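Long-range contact in Ion-channel modulator raklp (Rhipicephalus appendiculatus, PDB 2W8X), which is a tick salivary protein with a highly modified Kunitz/BPTI fold that modulates ion channels, probably by activating maxiK potassium channels: residues T38-E42 / C59-E64. Numbering follows the deposited sequence.
Sequences TNRCE and CVMACE
Strand 40-42 runs roughly antiparallel to helix 59-64, the two axes 8.3 Å apart at 141°, with the CA atoms of Cys41 and Cys59, and of Asn39 and Glu64, nearest each other. The disulfide between Cys41 and Cys59 ties them covalently. In Cys59 the sulfur lies anti to the backbone N, which carries SG across to the strand. Val60 CG2 rests 4.2 Å from Cys41 SG.

Beyond a wider pi-type turn, Glu64 makes the polar half of the contact. Its chain, extended beyond CG, carries the carboxylate past Asn39 to the strand backbone. Glu64 OE2 accepts the N-H of Cys41 N at 2.8 Å, on its anti side and nearly straight (162°). Arg40 has two conformers, so its side-chain contacts are less certain. In one, Glu64 OE1 lies at the guanidinium edge, a long salt bridge of 3.7 Å to Arg40 NE, the planes 80° apart, and a water joins Arg40 NH2 to Glu64 OE1. A second water links Asn39 ND2 with Glu64 O. Were Glu64 replaced by an alanine, the N-H of Cys41 would probably lose its acceptor.

Asn39 OD1 is hydrogen-bonded to Tyr34. Asn39 and Arg40 form a G1 beta bulge opposite Asn35, where strand 40-42 pairs with strand 31-35. Tyr34 also packs on Cys59, Cys63 and Glu64. This packing and the Cys41-Cys59 bond hold the hairpin on helix 56-70, as in Kunitz domains. Separately, Cys63-Cys16 ties helix 14-17 to helix 56-70.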
loop_
_atom_site.group_PDB
_atom_site.type_symbol
_atom_site.label_atom_id
_atom_site.label_comp_id
_atom_site.label_asym_id
_atom_site.label_seq_id
_atom_site.Cartn_x
_atom_site.Cartn_y
_atom_site.Cartn_z
ATOM N N THR A 38 13.425 12.492 -7.855
ATOM C CA THR A 38 14.700 11.833 -7.582
ATOM C C THR A 38 14.725 10.317 -7.846
ATOM O O THR A 38 15.802 9.693 -7.753
ATOM C CB THR A 38 15.132 12.104 -6.138
ATOM O OG1 THR A 38 14.194 11.502 -5.244
ATOM C CG2 THR A 38 15.208 13.618 -5.841
ATOM N N ASN A 39 13.566 9.734 -8.181
ATOM C CA ASN A 39 13.409 8.281 -8.326
ATOM C C ASN A 39 13.922 7.550 -7.085
ATOM O O ASN A 39 14.694 6.591 -7.191
ATOM C CB ASN A 39 14.108 7.762 -9.590
ATOM C CG ASN A 39 13.896 6.290 -9.836
ATOM O OD1 ASN A 39 12.817 5.738 -9.595
ATOM N ND2 ASN A 39 14.932 5.629 -10.364
ATOM N N ARG A 40 13.460 7.984 -5.915
ATOM C CA ARG A 40 13.904 7.403 -4.663
ATOM C C ARG A 40 12.756 7.295 -3.674
ATOM O O ARG A 40 11.950 8.225 -3.510
ATOM C CB ARG A 40 15.007 8.240 -4.021
ATOM C CG ARG A 40 16.316 8.307 -4.787
ATOM C CD ARG A 40 17.080 6.991 -4.708
ATOM N NE ARG A 40 16.808 6.064 -5.811
ATOM C CZ ARG A 40 17.293 6.192 -7.049
ATOM N NH1 ARG A 40 18.027 7.236 -7.384
ATOM N NH2 ARG A 40 16.994 5.290 -7.962
ATOM N N CYS A 41 12.698 6.149 -3.011
ATOM C CA CYS A 41 11.793 5.942 -1.889
ATOM C C CYS A 41 12.418 6.546 -0.643
ATOM O O CYS A 41 13.619 6.374 -0.366
ATOM C CB CYS A 41 11.570 4.452 -1.729
ATOM S SG CYS A 41 10.529 3.822 -3.088
ATOM N N GLU A 42 11.600 7.275 0.089
ATOM C CA GLU A 42 12.018 7.988 1.281
ATOM C C GLU A 42 11.059 7.737 2.434
ATOM O O GLU A 42 9.953 7.276 2.257
ATOM C CB GLU A 42 12.125 9.487 0.992
ATOM C CG GLU A 42 13.057 9.891 -0.160
ATOM C CD GLU A 42 14.558 9.694 0.115
ATOM O OE1 GLU A 42 14.939 9.281 1.230
ATOM O OE2 GLU A 42 15.389 9.954 -0.798
ATOM N N CYS A 59 7.948 -0.008 -1.663
ATOM C CA CYS A 59 8.085 1.211 -2.435
ATOM C C CYS A 59 9.097 1.045 -3.569
ATOM O O CYS A 59 8.866 1.471 -4.724
ATOM C CB CYS A 59 8.434 2.387 -1.493
ATOM S SG CYS A 59 8.597 3.962 -2.345
ATOM N N VAL A 60 10.222 0.416 -3.251
ATOM C CA VAL A 60 11.274 0.208 -4.228
ATOM C C VAL A 60 10.738 -0.613 -5.401
ATOM O O VAL A 60 10.916 -0.238 -6.565
ATOM C CB VAL A 60 12.527 -0.403 -3.590
ATOM C CG1 VAL A 60 13.471 -0.920 -4.684
ATOM C CG2 VAL A 60 13.183 0.646 -2.695
ATOM N N MET A 61 10.087 -1.725 -5.105
ATOM C CA MET A 61 9.529 -2.555 -6.154
ATOM C C MET A 61 8.458 -1.854 -6.977
ATOM O O MET A 61 8.530 -1.840 -8.213
ATOM C CB MET A 61 8.973 -3.861 -5.586
ATOM C CG MET A 61 8.311 -4.761 -6.617
ATOM S SD MET A 61 9.350 -5.223 -8.006
ATOM C CE MET A 61 10.634 -6.065 -7.142
ATOM N N ALA A 62 7.470 -1.253 -6.325
ATOM C CA ALA A 62 6.386 -0.634 -7.069
ATOM C C ALA A 62 6.837 0.559 -7.899
ATOM O O ALA A 62 6.295 0.798 -8.989
ATOM C CB ALA A 62 5.259 -0.206 -6.136
ATOM N N CYS A 63 7.782 1.340 -7.390
ATOM C CA CYS A 63 8.079 2.640 -7.972
ATOM C C CYS A 63 9.466 2.740 -8.577
ATOM O O CYS A 63 9.587 3.142 -9.715
ATOM C CB CYS A 63 7.841 3.769 -6.959
ATOM S SG CYS A 63 6.081 3.904 -6.434
ATOM N N GLU A 64 10.508 2.439 -7.819
ATOM C CA GLU A 64 11.858 2.496 -8.364
ATOM C C GLU A 64 12.084 1.456 -9.446
ATOM O O GLU A 64 12.909 1.687 -10.333
ATOM C CB GLU A 64 12.893 2.378 -7.252
ATOM C CG GLU A 64 12.979 3.539 -6.310
ATOM C CD GLU A 64 14.119 3.395 -5.298
ATOM O OE1 GLU A 64 15.161 2.759 -5.613
ATOM O OE2 GLU A 64 14.006 3.975 -4.208
HETATM O O HOH W 1 15.399 2.780 -10.408
HETATM O O HOH W 2 16.671 2.591 -7.828
#